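Local coordinates for adenylyltransferase thiF (Escherichia coli, PDB 1ZUD), which activates the sulfur carrier protein ThiS for thiamin biosynthesis by adenylating its C-terminal glycine with ATP, at residues C[31-36]-C[45-50]; C[122-127]-C[133-138]; C[157-162]-C[232-237]; C[195-200]-C[227-232]. All coordinates share one frame; numbering follows the deposited sequence.

The four contacts are a worked example of one mixed beta-sheet serving several sites at once. Contacts 1 and 2 are both strand-to-helix seams on neighbouring parallel strands, joined by a probable hydrogen bond from Leu123 N to Leu32 O (2.7 Å). Both lie near the ATP site: the Ile33 side chain is about 8 Å from that of Asp59, and contact 2 includes the ATP-binding Asp127. Contact 3 lies in the antiparallel part of the sheet, and contact 4 ties helix 191-210 to it; they share Leu232 and meet where Met197 CE lies 3.5 Å from Leu158 CB. In contact 3 the Leu161 side chain is about 8 Å from zinc; contacts 1 and 4 touch the second subunit.

Contact 1 of 4, residues C[31-36]-C[45-50]; sequences VLIIGL and LYLAGA
Leu47, on helix 40-50, points its side chain at Val31 and Ile33 on strand 30-34, and its atoms can be followed outward one by one. CB, still close to the helix backbone, has Ile33 CD1 as its nearest side-chain atom across the gap, 4.9 Å away. Leu47 CG moves closer to the strand and comes between the two residues, 4.8 Å from Val31 CG1 and a little farther from Ile33 CD1. There the side chain forks. CD2 is the branch that makes the contact: it comes within 4.2 Å of Ile33 CD1 and 4.4 Å of Val31 CG1, so that one methyl bridges two residues of the same strand face. Leu47 CD1 turns away from Ile33, and even Val31 CG2 is 5.6 Å from it. Leu47 is modelled in two conformers, however, and this branch assignment holds for one of them; its fine detail is therefore doubtful. On the strand, Val31 brings CG1 forward because that methyl is anti to the backbone N (chi1 170°), while Ile33 reaches out with an extended chain (chi2 169°). The contact is wholly apolar and buried, with modest overlap. It belongs to the first beta-alpha-beta unit of the Rossmann-type fold, whose glycine-rich turn begins at Gly35, and just beyond that turn Leu36 N is hydrogen-bonded to the ATP-binding Asp59. Leu47 also packs on Leu123 of strand 121-124 and Ile206 of helix 191-210, while Val31 meets Leu209 of that same helix.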
loop_
_atom_site.group_PDB
_atom_site.type_symbol
_atom_site.label_atom_id
_atom_site.label_comp_id
_atom_site.label_asym_id
_atom_site.label_seq_id
_atom_site.Cartn_x
_atom_site.Cartn_y
_atom_site.Cartn_z
ATOM N N VAL C 31 -12.800 -10.479 -13.460
ATOM C CA VAL C 31 -11.649 -9.554 -13.505
ATOM C C VAL C 31 -10.533 -10.168 -14.307
ATOM O O VAL C 31 -10.220 -11.379 -14.173
ATOM C CB VAL C 31 -11.114 -9.221 -12.060
ATOM C CG1 VAL C 31 -9.756 -8.450 -12.132
ATOM C CG2 VAL C 31 -12.114 -8.317 -11.322
ATOM N N LEU C 32 -9.967 -9.370 -15.196
ATOM C CA LEU C 32 -8.823 -9.832 -15.967
ATOM C C LEU C 32 -7.567 -9.168 -15.381
ATOM O O LEU C 32 -7.453 -7.918 -15.349
ATOM C CB LEU C 32 -8.951 -9.467 -17.470
ATOM C CG LEU C 32 -7.729 -9.643 -18.397
ATOM C CD1 LEU C 32 -7.306 -11.151 -18.571
ATOM C CD2 LEU C 32 -8.070 -9.012 -19.730
ATOM N N ILE C 33 -6.616 -10.008 -14.936
ATOM C CA ILE C 33 -5.334 -9.512 -14.419
ATOM C C ILE C 33 -4.270 -9.824 -15.493
ATOM O O ILE C 33 -3.977 -11.001 -15.816
ATOM C CB ILE C 33 -4.936 -10.190 -13.062
ATOM C CG1 ILE C 33 -6.045 -9.912 -12.002
ATOM C CG2 ILE C 33 -3.530 -9.637 -12.588
ATOM C CD1 ILE C 33 -5.915 -10.767 -10.675
ATOM N N ILE C 34 -3.708 -8.780 -16.083
ATOM C CA ILE C 34 -2.682 -8.989 -17.102
ATOM C C ILE C 34 -1.305 -8.735 -16.479
ATOM O O ILE C 34 -0.980 -7.611 -16.151
ATOM C CB ILE C 34 -2.920 -8.052 -18.278
ATOM C CG1 ILE C 34 -4.370 -8.233 -18.761
ATOM C CG2 ILE C 34 -2.002 -8.428 -19.425
ATOM C CD1 ILE C 34 -4.741 -7.194 -19.843
ATOM N N GLY C 35 -0.512 -9.801 -16.304
ATOM C CA GLY C 35 0.784 -9.680 -15.655
ATOM C C GLY C 35 0.716 -10.338 -14.285
ATOM O O GLY C 35 -0.055 -9.940 -13.447
ATOM N N LEU C 36 1.482 -11.400 -14.076
ATOM C CA LEU C 36 1.468 -12.097 -12.783
ATOM C C LEU C 36 2.823 -11.951 -12.081
ATOM O O LEU C 36 3.472 -12.947 -11.671
ATOM C CB LEU C 36 1.118 -13.578 -12.994
ATOM C CG LEU C 36 -0.315 -13.779 -13.522
ATOM C CD1 LEU C 36 -0.606 -15.279 -13.884
ATOM C CD2 LEU C 36 -1.281 -13.248 -12.449
ATOM N N LEU C 45 -4.167 -12.542 -5.277
ATOM C CA LEU C 45 -4.378 -13.172 -3.966
ATOM C C LEU C 45 -5.543 -12.475 -3.268
ATOM O O LEU C 45 -6.427 -13.123 -2.745
ATOM C CB LEU C 45 -3.117 -13.052 -3.074
ATOM C CG LEU C 45 -2.139 -14.227 -3.259
ATOM C CD1 LEU C 45 -0.720 -13.811 -2.837
ATOM C CD2 LEU C 45 -2.676 -15.475 -2.507
ATOM N N TYR C 46 -5.518 -11.147 -3.227
ATOM C CA TYR C 46 -6.592 -10.407 -2.533
ATOM C C TYR C 46 -7.929 -10.492 -3.224
ATOM O O TYR C 46 -8.994 -10.511 -2.566
ATOM C CB TYR C 46 -6.205 -8.925 -2.328
ATOM C CG TYR C 46 -5.223 -8.771 -1.195
ATOM C CD1 TYR C 46 -3.858 -8.559 -1.460
ATOM C CD2 TYR C 46 -5.633 -8.967 0.126
ATOM C CE1 TYR C 46 -2.917 -8.572 -0.439
ATOM C CE2 TYR C 46 -4.695 -8.947 1.189
ATOM C CZ TYR C 46 -3.333 -8.751 0.881
ATOM O OH TYR C 46 -2.405 -8.696 1.888
ATOM N N LEU C 47 -7.902 -10.477 -4.548
ATOM C CA LEU C 47 -9.159 -10.568 -5.326
ATOM C C LEU C 47 -9.738 -11.983 -5.118
ATOM O O LEU C 47 -10.958 -12.158 -4.960
ATOM C CB LEU C 47 -8.863 -10.253 -6.791
ATOM C CG LEU C 47 -9.295 -8.849 -7.315
ATOM C CD1 LEU C 47 -9.837 -7.896 -6.237
ATOM C CD2 LEU C 47 -8.142 -8.261 -8.078
ATOM N N ALA C 48 -8.875 -12.996 -5.119
ATOM C CA ALA C 48 -9.377 -14.360 -4.843
ATOM C C ALA C 48 -9.964 -14.432 -3.419
ATOM O O ALA C 48 -11.044 -15.020 -3.190
ATOM C CB ALA C 48 -8.254 -15.380 -4.965
ATOM N N GLY C 49 -9.246 -13.855 -2.456
ATOM C CA GLY C 49 -9.729 -13.912 -1.093
ATOM C C GLY C 49 -11.030 -13.165 -0.957
ATOM O O GLY C 49 -11.869 -13.561 -0.140
ATOM N N ALA C 50 -11.203 -12.097 -1.741
ATOM C CA ALA C 50 -12.416 -11.272 -1.707
ATOM C C ALA C 50 -13.683 -11.906 -2.322
ATOM O O ALA C 50 -14.806 -11.370 -2.174
ATOM C CB ALA C 50 -12.149 -9.908 -2.451
#

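Contact 2 of 4, residues C[122-127]-C[133-138]; sequences VLDCTD and QEINAA
This is an apolar strand-to-helix contact with a buried carboxylate beside it, inside the beta-alpha-beta unit formed by strand 121-124, helix 129-141 and strand 146-152. Ile135 supplies the whole helix side. Its CG2 rests 4.0 Å from Val122 CG1, whereas CD1 extends toward the strand's end, to Asp124 OD1 at 3.8 Å and, tip to tip, to Thr126 CG2 at 3.9 Å in the turn beyond. The isoleucine splits its branches this way because CG2 is anti to the backbone N and CG1 anti to the carbonyl carbon (chi1 -69°). Asp124 OD1 closes an Asx turn: it accepts from Thr126 N at 3.0 Å, nearly straight at 163°, on its anti side, and from Thr126 OG1 at 2.8 Å on its syn side. Replacing Asp124 by alanine removes the carboxylate, and is likely to free the Thr126 hydroxyl and backbone N from the turn and leave the Arg132 charge without its mate. A buried carboxylate can thus lie against a methyl while OD1 holds the turn that leads to the ATP-binding Asp127 and OD2 is engaged by a salt bridge to Arg132 and a hydrogen bond to Thr148.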
loop_
_atom_site.group_PDB
_atom_site.type_symbol
_atom_site.label_atom_id
_atom_site.label_comp_id
_atom_site.label_asym_id
_atom_site.label_seq_id
_atom_site.Cartn_x
_atom_site.Cartn_y
_atom_site.Cartn_z
ATOM N N VAL C 122 -10.366 -4.480 -15.865
ATOM C CA VAL C 122 -9.055 -5.024 -16.210
ATOM C C VAL C 122 -7.969 -4.447 -15.283
ATOM O O VAL C 122 -7.961 -3.232 -14.991
ATOM C CB VAL C 122 -8.718 -4.680 -17.696
ATOM C CG1 VAL C 122 -7.235 -5.109 -18.061
ATOM C CG2 VAL C 122 -9.729 -5.340 -18.630
ATOM N N LEU C 123 -7.077 -5.313 -14.789
ATOM C CA LEU C 123 -5.941 -4.806 -14.005
ATOM C C LEU C 123 -4.714 -4.939 -14.880
ATOM O O LEU C 123 -4.354 -6.061 -15.323
ATOM C CB LEU C 123 -5.687 -5.582 -12.709
ATOM C CG LEU C 123 -6.671 -5.743 -11.574
ATOM C CD1 LEU C 123 -5.946 -5.773 -10.203
ATOM C CD2 LEU C 123 -7.688 -4.680 -11.641
ATOM N N ASP C 124 -4.111 -3.793 -15.204
ATOM C CA ASP C 124 -2.872 -3.773 -15.994
ATOM C C ASP C 124 -1.688 -3.878 -14.997
ATOM O O ASP C 124 -1.365 -2.939 -14.301
ATOM C CB ASP C 124 -2.741 -2.484 -16.806
ATOM C CG ASP C 124 -1.322 -2.259 -17.362
ATOM O OD1 ASP C 124 -0.499 -3.210 -17.442
ATOM O OD2 ASP C 124 -1.024 -1.096 -17.723
ATOM N N CYS C 125 -1.066 -5.047 -14.971
ATOM C CA CYS C 125 0.045 -5.310 -14.072
ATOM C C CYS C 125 1.245 -5.728 -14.913
ATOM O O CYS C 125 2.025 -6.597 -14.504
ATOM C CB CYS C 125 -0.331 -6.440 -13.143
ATOM S SG CYS C 125 -1.787 -6.134 -12.173
ATOM N N THR C 126 1.390 -5.121 -16.091
ATOM C CA THR C 126 2.476 -5.501 -17.004
ATOM C C THR C 126 3.739 -4.664 -16.787
ATOM O O THR C 126 3.807 -3.871 -15.854
ATOM C CB THR C 126 2.030 -5.465 -18.528
ATOM O OG1 THR C 126 1.639 -4.128 -18.910
ATOM C CG2 THR C 126 0.859 -6.422 -18.746
ATOM N N ASP C 127 4.737 -4.822 -17.639
ATOM C CA ASP C 127 5.992 -4.141 -17.357
ATOM C C ASP C 127 6.606 -3.403 -18.537
ATOM O O ASP C 127 7.827 -3.217 -18.556
ATOM C CB ASP C 127 7.020 -5.174 -16.912
ATOM C CG ASP C 127 7.285 -6.190 -18.017
ATOM O OD1 ASP C 127 7.997 -7.183 -17.782
ATOM O OD2 ASP C 127 6.766 -5.980 -19.148
ATOM N N GLN C 133 0.090 0.390 -23.575
ATOM C CA GLN C 133 -0.722 1.181 -24.522
ATOM C C GLN C 133 -1.768 0.302 -25.225
ATOM O O GLN C 133 -2.922 0.735 -25.429
ATOM C CB GLN C 133 0.173 1.858 -25.578
ATOM C CG GLN C 133 1.125 2.856 -24.981
ATOM C CD GLN C 133 0.436 4.167 -24.618
ATOM O OE1 GLN C 133 -0.788 4.283 -24.714
ATOM N NE2 GLN C 133 1.226 5.155 -24.181
ATOM N N GLU C 134 -1.399 -0.956 -25.544
ATOM C CA GLU C 134 -2.332 -1.844 -26.235
ATOM C C GLU C 134 -3.545 -2.160 -25.348
ATOM O O GLU C 134 -4.665 -2.225 -25.819
ATOM C CB GLU C 134 -1.643 -3.175 -26.708
ATOM C CG GLU C 134 -2.249 -3.673 -28.057
ATOM C CD GLU C 134 -2.053 -5.175 -28.401
ATOM O OE1 GLU C 134 -1.019 -5.771 -28.035
ATOM O OE2 GLU C 134 -2.938 -5.754 -29.077
ATOM N N ILE C 135 -3.312 -2.392 -24.052
ATOM C CA ILE C 135 -4.382 -2.690 -23.125
ATOM C C ILE C 135 -5.339 -1.493 -22.961
ATOM O O ILE C 135 -6.561 -1.664 -22.925
ATOM C CB ILE C 135 -3.790 -3.081 -21.719
ATOM C CG1 ILE C 135 -3.071 -4.445 -21.824
ATOM C CG2 ILE C 135 -4.898 -3.184 -20.669
ATOM C CD1 ILE C 135 -2.066 -4.696 -20.578
ATOM N N ASN C 136 -4.758 -0.301 -22.834
ATOM C CA ASN C 136 -5.523 0.905 -22.690
ATOM C C ASN C 136 -6.412 1.106 -23.934
ATOM O O ASN C 136 -7.597 1.458 -23.811
ATOM C CB ASN C 136 -4.593 2.102 -22.539
ATOM C CG ASN C 136 -5.348 3.446 -22.590
ATOM O OD1 ASN C 136 -6.048 3.800 -21.658
ATOM N ND2 ASN C 136 -5.207 4.182 -23.704
ATOM N N ALA C 137 -5.847 0.887 -25.111
ATOM C CA ALA C 137 -6.608 1.067 -26.374
ATOM C C ALA C 137 -7.784 0.088 -26.409
ATOM O O ALA C 137 -8.888 0.438 -26.811
ATOM C CB ALA C 137 -5.691 0.831 -27.590
ATOM N N ALA C 138 -7.557 -1.152 -25.976
ATOM C CA ALA C 138 -8.632 -2.142 -25.960
ATOM C C ALA C 138 -9.700 -1.789 -24.931
ATOM O O ALA C 138 -10.889 -1.926 -25.215
ATOM C CB ALA C 138 -8.079 -3.576 -25.642
#

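Contact 3 of 4, residues C[157-162]-C[232-237]; sequences QLMVLT and LALRRA
Leu234 lays its CD1 methyl against Met159 SD and Leu161 CD2, 3.7 Å from each. The contact lies at the antiparallel end of the mixed beta-sheet in the ThiF fold, where strands 155-161 and 228-233 are separated by strand 218-223. The two are therefore not sheet neighbours: just past the end of the outer strand, Leu234 dips across to residues two positions apart on strand 155-161. Its side chain crosses those of Met159 and Leu161 at about a right angle, so the approach is made by methyl and sulfur rather than by chains lying alongside. Met159 bends at its last torsion (chi3 -118°), while Leu161 starts off to one side of the contact and curves its end back in. The next shell fixes this group. Met159 also packs on Leu219 of the intervening strand and on Tyr170 and Leu173 of helix 170-173, and Leu173 touches Leu234 as well. That helix contains Cys172, a zinc ligand, and the Leu161 side chain is about 8 Å from the zinc ion, so the patch joins the sheet to the zinc-binding region. Just before Leu234, Ala233 makes backbone hydrogen bonds to the ThiS chain, and Gln157 bonds ThiS through both ends of its amide. At the other branch of Leu161, CD1 stands 4.1 Å from Asn136 OD1.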
loop_
_atom_site.group_PDB
_atom_site.type_symbol
_atom_site.label_atom_id
_atom_site.label_comp_id
_atom_site.label_asym_id
_atom_site.label_seq_id
_atom_site.Cartn_x
_atom_site.Cartn_y
_atom_site.Cartn_z
ATOM N N GLN C 157 3.141 4.263 -9.176
ATOM C CA GLN C 157 2.144 5.094 -9.850
ATOM C C GLN C 157 0.886 4.269 -9.983
ATOM O O GLN C 157 0.962 3.098 -10.299
ATOM C CB GLN C 157 2.641 5.517 -11.261
ATOM C CG GLN C 157 3.993 6.264 -11.181
ATOM C CD GLN C 157 4.538 6.781 -12.550
ATOM O OE1 GLN C 157 4.173 6.267 -13.597
ATOM N NE2 GLN C 157 5.441 7.767 -12.504
ATOM N N LEU C 158 -0.281 4.881 -9.766
ATOM C CA LEU C 158 -1.538 4.155 -9.893
ATOM C C LEU C 158 -2.662 5.111 -10.441
ATOM O O LEU C 158 -2.696 6.280 -10.076
ATOM C CB LEU C 158 -1.940 3.656 -8.500
ATOM C CG LEU C 158 -3.376 3.202 -8.284
ATOM C CD1 LEU C 158 -3.572 1.896 -9.006
ATOM C CD2 LEU C 158 -3.641 3.027 -6.766
ATOM N N MET C 159 -3.547 4.598 -11.299
ATOM C CA MET C 159 -4.687 5.387 -11.797
ATOM C C MET C 159 -5.832 4.453 -12.067
ATOM O O MET C 159 -5.617 3.325 -12.578
ATOM C CB MET C 159 -4.426 6.041 -13.164
ATOM C CG MET C 159 -3.106 6.554 -13.445
ATOM S SD MET C 159 -3.224 7.098 -15.182
ATOM C CE MET C 159 -2.035 6.048 -15.857
ATOM N N VAL C 160 -7.049 4.927 -11.792
ATOM C CA VAL C 160 -8.288 4.179 -12.104
ATOM C C VAL C 160 -8.965 4.931 -13.283
ATOM O O VAL C 160 -9.349 6.118 -13.138
ATOM C CB VAL C 160 -9.264 4.147 -10.933
ATOM C CG1 VAL C 160 -10.501 3.352 -11.370
ATOM C CG2 VAL C 160 -8.592 3.469 -9.673
ATOM N N LEU C 161 -9.078 4.285 -14.440
ATOM C CA LEU C 161 -9.656 4.959 -15.621
ATOM C C LEU C 161 -10.945 4.257 -15.970
ATOM O O LEU C 161 -10.990 3.024 -16.213
ATOM C CB LEU C 161 -8.697 4.887 -16.798
ATOM C CG LEU C 161 -7.265 5.238 -16.535
ATOM C CD1 LEU C 161 -6.389 4.696 -17.678
ATOM C CD2 LEU C 161 -7.157 6.713 -16.396
ATOM N N THR C 162 -12.030 5.015 -15.939
ATOM C CA THR C 162 -13.334 4.394 -16.223
ATOM C C THR C 162 -14.109 5.154 -17.299
ATOM O O THR C 162 -13.884 6.338 -17.480
ATOM C CB THR C 162 -14.248 4.393 -14.964
ATOM O OG1 THR C 162 -14.503 5.753 -14.563
ATOM C CG2 THR C 162 -13.550 3.679 -13.787
ATOM N N LEU C 232 -2.821 13.561 -8.277
ATOM C CA LEU C 232 -2.899 14.592 -9.339
ATOM C C LEU C 232 -4.143 14.325 -10.175
ATOM O O LEU C 232 -4.446 13.178 -10.492
ATOM C CB LEU C 232 -1.646 14.518 -10.221
ATOM C CG LEU C 232 -0.345 14.595 -9.404
ATOM C CD1 LEU C 232 0.849 14.284 -10.339
ATOM C CD2 LEU C 232 -0.208 16.038 -8.774
ATOM N N ALA C 233 -4.875 15.385 -10.516
ATOM C CA ALA C 233 -6.091 15.208 -11.316
ATOM C C ALA C 233 -5.656 14.988 -12.744
ATOM O O ALA C 233 -4.900 15.817 -13.287
ATOM C CB ALA C 233 -6.986 16.506 -11.216
ATOM N N LEU C 234 -6.126 13.898 -13.371
ATOM C CA LEU C 234 -5.787 13.605 -14.748
ATOM C C LEU C 234 -6.569 14.605 -15.657
ATOM O O LEU C 234 -7.496 15.273 -15.189
ATOM C CB LEU C 234 -6.194 12.162 -15.104
ATOM C CG LEU C 234 -5.269 11.098 -14.428
ATOM C CD1 LEU C 234 -5.834 9.705 -14.609
ATOM C CD2 LEU C 234 -3.885 11.208 -15.067
ATOM N N ARG C 235 -6.196 14.698 -16.924
ATOM C CA ARG C 235 -6.931 15.615 -17.836
ATOM C C ARG C 235 -6.883 15.029 -19.235
ATOM O O ARG C 235 -5.813 14.682 -19.732
ATOM C CB ARG C 235 -6.256 17.001 -17.861
ATOM C CG ARG C 235 -6.860 18.016 -18.870
ATOM C CD ARG C 235 -8.042 18.829 -18.285
ATOM N NE ARG C 235 -8.686 19.719 -19.275
ATOM C CZ ARG C 235 -9.691 19.377 -20.097
ATOM N NH1 ARG C 235 -10.213 18.151 -20.077
ATOM N NH2 ARG C 235 -10.182 20.268 -20.959
ATOM N N ARG C 236 -8.024 14.907 -19.890
ATOM C CA ARG C 236 -7.972 14.344 -21.218
ATOM C C ARG C 236 -7.263 15.258 -22.201
ATOM O O ARG C 236 -7.172 16.478 -22.013
ATOM C CB ARG C 236 -9.375 13.923 -21.693
ATOM C CG ARG C 236 -10.375 14.996 -21.804
ATOM C CD ARG C 236 -11.658 14.455 -22.454
ATOM N NE ARG C 236 -12.544 15.584 -22.707
ATOM C CZ ARG C 236 -13.406 16.097 -21.829
ATOM N NH1 ARG C 236 -13.537 15.578 -20.602
ATOM N NH2 ARG C 236 -14.130 17.160 -22.181
ATOM N N ALA C 237 -6.648 14.630 -23.193
ATOM C CA ALA C 237 -5.933 15.371 -24.218
ATOM C C ALA C 237 -6.873 15.443 -25.431
ATOM O O ALA C 237 -7.355 14.420 -25.924
ATOM C CB ALA C 237 -4.641 14.658 -24.600
#

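Contact 4 of 4, residues C[195-200]-C[227-232]; sequences GVMGTL and SQWRSL
Leu200 and Met197, on helix 191-210, both reach the same corner of the Trp229 indole, its CH2 atom. In the apolar part, Leu200 CD1 is modelled at 3.2 Å from Trp229 CH2, a doubtfully short value, and 3.7 Å from Trp229 CZ2. Leucine and indole advance from opposite directions, with the methyl oblique to the ring. The sulfur-aromatic part is a Met-aromatic contact in which Met197 SD sits 5.0 Å from the centroid of the six-membered Trp229 ring, 63° off its normal. The bend at chi2 (-48°) brings the sulfur toward the tryptophan, and that at chi3 (-60°) turns Met197 CE, 4.1 Å from Trp229 CH2. In the ThiF fold this joins a helix covering one sheet face to the strand that is outermost within this chain, whose start is marked by a G1 beta bulge at Ser227 and Gln228. Ring stacking continues outward, since Trp229 stacks on Phe222 of strand 218-223 and on Trp229 of the second subunit. Within the helix, Gly195 O accepts from Thr199 N and Thr199 OG1, both at 2.9 Å, which approach from opposite faces of the carbonyl plane.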
loop_
_atom_site.group_PDB
_atom_site.type_symbol
_atom_site.label_atom_id
_atom_site.label_comp_id
_atom_site.label_asym_id
_atom_site.label_seq_id
_atom_site.Cartn_x
_atom_site.Cartn_y
_atom_site.Cartn_z
ATOM N N GLY C 195 4.488 -4.377 -4.213
ATOM C CA GLY C 195 3.394 -5.085 -3.542
ATOM C C GLY C 195 2.283 -4.121 -3.094
ATOM O O GLY C 195 1.092 -4.443 -3.267
ATOM N N VAL C 196 2.641 -2.967 -2.533
ATOM C CA VAL C 196 1.579 -2.088 -2.119
ATOM C C VAL C 196 0.768 -1.574 -3.320
ATOM O O VAL C 196 -0.461 -1.479 -3.227
ATOM C CB VAL C 196 2.029 -0.853 -1.286
ATOM C CG1 VAL C 196 2.735 -1.305 -0.027
ATOM C CG2 VAL C 196 2.842 0.084 -2.077
ATOM N N MET C 197 1.429 -1.345 -4.450
ATOM C CA MET C 197 0.707 -0.857 -5.647
ATOM C C MET C 197 -0.242 -1.916 -6.151
ATOM O O MET C 197 -1.378 -1.624 -6.517
ATOM C CB MET C 197 1.698 -0.450 -6.759
ATOM C CG MET C 197 2.736 0.603 -6.304
ATOM S SD MET C 197 2.087 2.068 -5.400
ATOM C CE MET C 197 0.936 2.758 -6.721
ATOM N N GLY C 198 0.199 -3.179 -6.184
ATOM C CA GLY C 198 -0.730 -4.184 -6.662
ATOM C C GLY C 198 -1.875 -4.417 -5.697
ATOM O O GLY C 198 -3.008 -4.683 -6.114
ATOM N N THR C 199 -1.590 -4.370 -4.395
ATOM C CA THR C 199 -2.664 -4.549 -3.403
ATOM C C THR C 199 -3.675 -3.391 -3.564
ATOM O O THR C 199 -4.910 -3.588 -3.433
ATOM C CB THR C 199 -2.077 -4.559 -1.958
ATOM O OG1 THR C 199 -1.135 -5.624 -1.892
ATOM C CG2 THR C 199 -3.177 -4.830 -0.886
ATOM N N LEU C 200 -3.166 -2.186 -3.819
ATOM C CA LEU C 200 -4.078 -1.028 -4.027
ATOM C C LEU C 200 -4.927 -1.221 -5.293
ATOM O O LEU C 200 -6.056 -0.794 -5.327
ATOM C CB LEU C 200 -3.285 0.276 -4.129
ATOM C CG LEU C 200 -2.769 0.685 -2.750
ATOM C CD1 LEU C 200 -1.766 1.866 -2.925
ATOM C CD2 LEU C 200 -3.962 0.979 -1.825
ATOM N N SER C 227 8.158 8.214 2.014
ATOM C CA SER C 227 6.886 7.735 2.599
ATOM C C SER C 227 5.732 8.695 2.372
ATOM O O SER C 227 4.845 8.863 3.222
ATOM C CB SER C 227 7.040 7.495 4.108
ATOM O OG SER C 227 8.008 6.471 4.312
ATOM N N GLN C 228 5.759 9.338 1.221
ATOM C CA GLN C 228 4.724 10.326 0.862
ATOM C C GLN C 228 3.916 9.939 -0.384
ATOM O O GLN C 228 4.442 9.298 -1.256
ATOM C CB GLN C 228 5.399 11.656 0.579
ATOM C CG GLN C 228 6.101 12.251 1.802
ATOM C CD GLN C 228 6.607 13.675 1.552
ATOM O OE1 GLN C 228 7.454 13.913 0.684
ATOM N NE2 GLN C 228 6.074 14.633 2.315
ATOM N N TRP C 229 2.645 10.337 -0.433
ATOM C CA TRP C 229 1.764 10.094 -1.563
ATOM C C TRP C 229 1.306 11.469 -2.099
ATOM O O TRP C 229 1.225 12.424 -1.332
ATOM C CB TRP C 229 0.474 9.393 -1.123
ATOM C CG TRP C 229 0.668 7.956 -0.863
ATOM C CD1 TRP C 229 1.017 7.381 0.318
ATOM C CD2 TRP C 229 0.470 6.900 -1.794
ATOM N NE1 TRP C 229 1.022 6.017 0.191
ATOM C CE2 TRP C 229 0.696 5.697 -1.105
ATOM C CE3 TRP C 229 0.121 6.857 -3.154
ATOM C CZ2 TRP C 229 0.587 4.429 -1.727
ATOM C CZ3 TRP C 229 0.010 5.603 -3.771
ATOM C CH2 TRP C 229 0.250 4.399 -3.030
ATOM N N ARG C 230 1.055 11.570 -3.389
ATOM C CA ARG C 230 0.429 12.815 -3.898
ATOM C C ARG C 230 -0.589 12.342 -4.916
ATOM O O ARG C 230 -0.412 11.273 -5.498
ATOM C CB ARG C 230 1.448 13.767 -4.490
ATOM C CG ARG C 230 2.114 13.347 -5.690
ATOM C CD ARG C 230 3.566 13.836 -5.591
ATOM N NE ARG C 230 3.585 15.224 -5.183
ATOM C CZ ARG C 230 4.673 15.912 -4.853
ATOM N NH1 ARG C 230 5.876 15.349 -4.868
ATOM N NH2 ARG C 230 4.533 17.183 -4.532
ATOM N N SER C 231 -1.677 13.104 -5.082
ATOM C CA SER C 231 -2.754 12.775 -6.001
ATOM C C SER C 231 -2.848 13.901 -6.993
ATOM O O SER C 231 -2.958 15.065 -6.588
ATOM C CB SER C 231 -4.101 12.664 -5.258
ATOM O OG SER C 231 -4.154 11.447 -4.506
ATOM N N LEU C 232 -2.821 13.561 -8.277
ATOM C CA LEU C 232 -2.899 14.592 -9.339
ATOM C C LEU C 232 -4.143 14.325 -10.175
ATOM O O LEU C 232 -4.446 13.178 -10.492
ATOM C CB LEU C 232 -1.646 14.518 -10.221
ATOM C CG LEU C 232 -0.345 14.595 -9.404
ATOM C CD1 LEU C 232 0.849 14.284 -10.339
ATOM C CD2 LEU C 232 -0.208 16.038 -8.774
#